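Local coordinates for universal stress protein (Pseudomonas aeruginosa UCBPP-PA14, PDB 7MQ5), which is of unknown function but probably belongs to the universal stress proteins, whose alpha/beta fold often binds nucleotides, at residues Ile137-Asp142 against Ala155-His160; Val141-Asn146 against Val174-Pro179. All blocks are in the same frame, centred on the assembly; numbering follows the deposited sequence.

Contact 1. Residues Ile137-Asp142 against Ala155-His160; sequences ILAAVD and AGIISH
Ala139 puts its single methyl group into the notch between Ile157 and Ile158, a small bump in a shallow hollow. Ala139 CB lies 3.8 Å from Ile157 CG2. Its other neighbour, Ile158 CD1, is also 3.8 Å from Ala139 CB, but Ile158 has two conformers, so this half of the notch is doubtful. In one of them a chi2 of -59° brings CD1 back towards the strand, although the CB bond does not aim that way. Two residues on, on the same face of the strand, Val141 CG1 borders the same notch, 4.1 Å from Ile157 CG2, and the side chains of Val141 and Ile157 pass each other running opposite ways. Ile157 CG2 touches both residues, and Ala140 O besides. The arrangement is the strand-helix half of a beta-alpha-beta unit, in which helix 148-167 runs back over the strand it follows: the local axes are 8.2 Å apart and antiparallel at 177°. Between the two inward-facing residues, Ala140 turns its methyl to the other face of the sheet, where Ile229 meets it, and offers only its backbone here. Over that backbone lies the long branch of Ile157, CG1-CD1 being extended (chi2 162°), with CD1 3.6 Å from Ala140 O. Within the helix, on the turn that carries these isoleucines, Gly156 O accepts both His160 N and, at 2.8 Å, His160 ND1, the two donors arriving from opposite faces of the carbonyl plane.

Contact 2. Residues Val141-Asn146 against Val174-Pro179; sequences VDVGNN and VISAHP
Asp142 and His178 meet with carboxylate and imidazole planes turned 75° apart, the imidazole directing its ND1-H at one oxygen. The bond from His178 ND1 to Asp142 OD1 is 3.1 Å long and nearly straight (170°); it lies in the ring plane and uses the syn lone pair of OD1. In Asp142, chi1 (-179°) sets CG anti to the backbone N; chi2 near zero then turns OD1 to the side of CA, where Gly144 N reaches it at 3.0 Å from above the carboxylate plane. Two donors therefore grip one oxygen, and the second makes an Asx turn at the start of the type I turn Asp142-Asn145. On one face of the imidazole sits Pro179 CD, offset toward the rim. Ser176 works on the same loop from the strand: its OG accepts Val143 N at 3.0 Å, while Val143 CG2 packs against that oxygen at 3.3 Å. Deeper in, Val141 adds a backbone bond from its N to Ile175 O (3.0 Å) and lays CG2 across Val174 CG1, 3.7 Å away. A water donates to both Val141 O and Ala177 O, linking the backbones just where the parallel pairing of Val141 with Ser176 ends. Helix 193-211 covers the face carrying Val141 and Ser176, Tyr200 meeting the His178 ring and Phe207 reaching Val141 and Val143; helix 225-236 packs on Ile175 and Ala177 across the sheet, and strand 218-222 borders strand 171-178 on its far edge.

In the fold
Followed from the N terminus, the chain first lays down five strands of the sheet, with their helices, then enters strand 136-141, from which both contacts start. Contact 1 closes a short loop of 12 residues when helix 148-167 returns over the strand. Contact 2 closes a longer one of 27 residues, reaching strand 171-178. Val141 takes part in both; contact 2 opens before contact 1 has closed and ends after it, so the loops cross rather than nest. Together they tie one beta-alpha-beta unit into the sheet, contact 1 fixing the helix on a face and contact 2 joining neighbouring parallel strands at their C-terminal ends.

Contact 1. Residues Ile137-Asp142 against Ala155-His160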
loop_
_atom_site.group_PDB
_atom_site.type_symbol
_atom_site.label_atom_id
_atom_site.label_comp_id
_atom_site.label_asym_id
_atom_site.label_seq_id
_atom_site.Cartn_x
_atom_site.Cartn_y
_atom_site.Cartn_z
ATOM N N ILE A 137 -2.120 -12.628 -1.764
ATOM C CA ILE A 137 -2.259 -11.165 -1.977
ATOM C C ILE A 137 -3.750 -10.878 -2.152
ATOM O O ILE A 137 -4.375 -11.522 -3.004
ATOM C CB ILE A 137 -1.463 -10.724 -3.220
ATOM C CG1 ILE A 137 -0.055 -11.333 -3.260
ATOM C CG2 ILE A 137 -1.459 -9.200 -3.343
ATOM C CD1 ILE A 137 0.789 -11.069 -2.034
ATOM N N LEU A 138 -4.272 -9.930 -1.383
ATOM C CA LEU A 138 -5.709 -9.600 -1.431
ATOM C C LEU A 138 -5.905 -8.192 -1.988
ATOM O O LEU A 138 -5.311 -7.261 -1.465
ATOM C CB LEU A 138 -6.300 -9.699 -0.024
ATOM C CG LEU A 138 -7.787 -9.380 0.081
ATOM C CD1 LEU A 138 -8.630 -10.348 -0.748
ATOM C CD2 LEU A 138 -8.196 -9.399 1.539
ATOM N N ALA A 139 -6.719 -8.066 -3.028
ATOM C CA ALA A 139 -7.100 -6.753 -3.595
ATOM C C ALA A 139 -8.519 -6.424 -3.127
ATOM O O ALA A 139 -9.395 -7.289 -3.257
ATOM C CB ALA A 139 -7.024 -6.798 -5.101
ATOM N N ALA A 140 -8.754 -5.207 -2.636
ATOM C CA ALA A 140 -10.095 -4.781 -2.184
ATOM C C ALA A 140 -10.698 -3.817 -3.208
ATOM O O ALA A 140 -10.103 -2.770 -3.475
ATOM C CB ALA A 140 -10.014 -4.140 -0.819
ATOM N N VAL A 141 -11.852 -4.177 -3.758
ATOM C CA VAL A 141 -12.575 -3.324 -4.735
ATOM C C VAL A 141 -14.071 -3.311 -4.380
ATOM O O VAL A 141 -14.473 -3.925 -3.361
ATOM C CB VAL A 141 -12.339 -3.854 -6.159
ATOM C CG1 VAL A 141 -10.861 -3.858 -6.530
ATOM C CG2 VAL A 141 -12.951 -5.239 -6.331
ATOM N N ASP A 142 -14.847 -2.525 -5.117
ATOM C CA ASP A 142 -16.332 -2.572 -5.014
ATOM C C ASP A 142 -16.832 -2.683 -6.452
ATOM O O ASP A 142 -16.949 -1.650 -7.119
ATOM C CB ASP A 142 -16.941 -1.384 -4.261
ATOM C CG ASP A 142 -18.464 -1.453 -4.141
ATOM O OD1 ASP A 142 -19.071 -2.369 -4.747
ATOM O OD2 ASP A 142 -19.037 -0.593 -3.441
ATOM N N ALA A 155 -8.609 -0.467 -11.463
ATOM C CA ALA A 155 -7.570 -0.960 -12.391
ATOM C C ALA A 155 -6.202 -0.845 -11.708
ATOM O O ALA A 155 -5.383 -1.773 -11.852
ATOM C CB ALA A 155 -7.618 -0.188 -13.687
ATOM N N GLY A 156 -5.965 0.239 -10.958
ATOM C CA GLY A 156 -4.663 0.411 -10.286
ATOM C C GLY A 156 -4.486 -0.579 -9.146
ATOM O O GLY A 156 -3.382 -1.140 -8.969
ATOM N N ILE A 157 -5.551 -0.808 -8.385
ATOM C CA ILE A 157 -5.495 -1.780 -7.260
ATOM C C ILE A 157 -5.167 -3.167 -7.819
ATOM O O ILE A 157 -4.261 -3.830 -7.299
ATOM C CB ILE A 157 -6.835 -1.764 -6.501
ATOM C CG1 ILE A 157 -7.018 -0.460 -5.721
ATOM C CG2 ILE A 157 -6.980 -2.991 -5.608
ATOM C CD1 ILE A 157 -8.451 -0.194 -5.313
ATOM N N ILE A 158 -5.823 -3.553 -8.917
ATOM C CA ILE A 158 -5.576 -4.900 -9.507
ATOM C C ILE A 158 -4.188 -4.944 -10.157
ATOM O O ILE A 158 -3.515 -5.986 -10.031
ATOM C CB ILE A 158 -6.684 -5.279 -10.505
ATOM C CG1 ILE A 158 -8.052 -5.383 -9.826
ATOM C CG2 ILE A 158 -6.323 -6.559 -11.243
ATOM C CD1 ILE A 158 -8.129 -6.390 -8.703
ATOM N N SER A 159 -3.765 -3.879 -10.837
ATOM C CA SER A 159 -2.434 -3.932 -11.493
ATOM C C SER A 159 -1.339 -4.127 -10.438
ATOM O O SER A 159 -0.409 -4.914 -10.644
ATOM C CB SER A 159 -2.199 -2.688 -12.298
ATOM O OG SER A 159 -0.967 -2.773 -12.986
ATOM N N HIS A 160 -1.439 -3.390 -9.337
ATOM C CA HIS A 160 -0.386 -3.496 -8.296
ATOM C C HIS A 160 -0.475 -4.858 -7.600
ATOM O O HIS A 160 0.567 -5.498 -7.398
ATOM C CB HIS A 160 -0.481 -2.363 -7.266
ATOM C CG HIS A 160 -0.024 -1.018 -7.746
ATOM N ND1 HIS A 160 -0.826 -0.183 -8.509
ATOM C CD2 HIS A 160 1.141 -0.353 -7.575
ATOM C CE1 HIS A 160 -0.179 0.941 -8.762
ATOM N NE2 HIS A 160 1.017 0.866 -8.187
#

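Contact 2. Residues Val141-Asn146 against Val174-Pro179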
loop_
_atom_site.group_PDB
_atom_site.type_symbol
_atom_site.label_atom_id
_atom_site.label_comp_id
_atom_site.label_asym_id
_atom_site.label_seq_id
_atom_site.Cartn_x
_atom_site.Cartn_y
_atom_site.Cartn_z
ATOM N N VAL A 141 -11.852 -4.177 -3.758
ATOM C CA VAL A 141 -12.575 -3.324 -4.735
ATOM C C VAL A 141 -14.071 -3.311 -4.380
ATOM O O VAL A 141 -14.473 -3.925 -3.361
ATOM C CB VAL A 141 -12.339 -3.854 -6.159
ATOM C CG1 VAL A 141 -10.861 -3.858 -6.530
ATOM C CG2 VAL A 141 -12.951 -5.239 -6.331
ATOM N N ASP A 142 -14.847 -2.525 -5.117
ATOM C CA ASP A 142 -16.332 -2.572 -5.014
ATOM C C ASP A 142 -16.832 -2.683 -6.452
ATOM O O ASP A 142 -16.949 -1.650 -7.119
ATOM C CB ASP A 142 -16.941 -1.384 -4.261
ATOM C CG ASP A 142 -18.464 -1.453 -4.141
ATOM O OD1 ASP A 142 -19.071 -2.369 -4.747
ATOM O OD2 ASP A 142 -19.037 -0.593 -3.441
ATOM N N VAL A 143 -17.051 -3.914 -6.913
ATOM C CA VAL A 143 -17.465 -4.150 -8.328
ATOM C C VAL A 143 -18.826 -3.488 -8.612
ATOM O O VAL A 143 -19.134 -3.299 -9.793
ATOM C CB VAL A 143 -17.467 -5.657 -8.662
ATOM C CG1 VAL A 143 -16.128 -6.309 -8.336
ATOM C CG2 VAL A 143 -18.599 -6.403 -7.978
ATOM N N GLY A 144 -19.571 -3.092 -7.571
ATOM C CA GLY A 144 -20.878 -2.430 -7.741
ATOM C C GLY A 144 -20.772 -1.001 -8.260
ATOM O O GLY A 144 -21.832 -0.393 -8.459
ATOM N N ASN A 145 -19.558 -0.468 -8.465
ATOM C CA ASN A 145 -19.412 0.924 -8.983
ATOM C C ASN A 145 -18.406 0.934 -10.139
ATOM O O ASN A 145 -17.239 0.563 -9.894
ATOM C CB ASN A 145 -18.997 1.898 -7.877
ATOM C CG ASN A 145 -18.998 3.347 -8.319
ATOM O OD1 ASN A 145 -18.774 3.654 -9.491
ATOM N ND2 ASN A 145 -19.229 4.253 -7.383
ATOM N N ASN A 146 -18.845 1.344 -11.338
ATOM C CA ASN A 146 -17.945 1.372 -12.524
ATOM C C ASN A 146 -17.906 2.772 -13.155
ATOM O O ASN A 146 -17.717 2.835 -14.384
ATOM C CB ASN A 146 -18.321 0.308 -13.565
ATOM C CG ASN A 146 -19.632 0.579 -14.276
ATOM O OD1 ASN A 146 -20.490 1.298 -13.765
ATOM N ND2 ASN A 146 -19.796 -0.002 -15.454
ATOM N N VAL A 174 -9.454 -11.499 -4.555
ATOM C CA VAL A 174 -10.169 -10.196 -4.586
ATOM C C VAL A 174 -11.359 -10.238 -3.628
ATOM O O VAL A 174 -12.079 -11.235 -3.625
ATOM C CB VAL A 174 -10.648 -9.874 -6.011
ATOM C CG1 VAL A 174 -11.407 -8.558 -6.064
ATOM C CG2 VAL A 174 -9.497 -9.873 -7.001
ATOM N N ILE A 175 -11.533 -9.183 -2.837
ATOM C CA ILE A 175 -12.736 -9.023 -1.972
ATOM C C ILE A 175 -13.513 -7.817 -2.500
ATOM O O ILE A 175 -12.930 -6.722 -2.654
ATOM C CB ILE A 175 -12.404 -8.894 -0.466
ATOM C CG1 ILE A 175 -13.653 -8.642 0.398
ATOM C CG2 ILE A 175 -11.365 -7.821 -0.223
ATOM C CD1 ILE A 175 -14.724 -9.689 0.302
ATOM N N SER A 176 -14.773 -8.066 -2.827
ATOM C CA SER A 176 -15.718 -7.006 -3.232
ATOM C C SER A 176 -16.782 -6.931 -2.148
ATOM O O SER A 176 -17.502 -7.919 -1.965
ATOM C CB SER A 176 -16.335 -7.269 -4.578
ATOM O OG SER A 176 -17.219 -6.216 -4.935
ATOM N N ALA A 177 -16.814 -5.824 -1.426
ATOM C CA ALA A 177 -17.798 -5.631 -0.346
ATOM C C ALA A 177 -18.745 -4.533 -0.799
ATOM O O ALA A 177 -18.295 -3.380 -0.980
ATOM C CB ALA A 177 -17.105 -5.305 0.951
ATOM N N HIS A 178 -19.990 -4.925 -1.039
ATOM C CA HIS A 178 -21.058 -4.019 -1.522
ATOM C C HIS A 178 -22.063 -3.812 -0.390
ATOM O O HIS A 178 -22.472 -4.781 0.248
ATOM C CB HIS A 178 -21.671 -4.625 -2.792
ATOM C CG HIS A 178 -22.598 -3.714 -3.513
ATOM N ND1 HIS A 178 -22.138 -2.691 -4.318
ATOM C CD2 HIS A 178 -23.945 -3.684 -3.582
ATOM C CE1 HIS A 178 -23.169 -2.053 -4.837
ATOM N NE2 HIS A 178 -24.289 -2.645 -4.402
ATOM N N PRO A 179 -22.445 -2.555 -0.060
ATOM C CA PRO A 179 -23.417 -2.306 1.006
ATOM C C PRO A 179 -24.737 -3.063 0.796
ATOM O O PRO A 179 -25.150 -3.222 -0.344
ATOM C CB PRO A 179 -23.665 -0.790 0.938
ATOM C CG PRO A 179 -22.405 -0.232 0.303
ATOM C CD PRO A 179 -21.931 -1.309 -0.652
HETATM O O HOH W 1 -15.527 -2.917 -0.866
#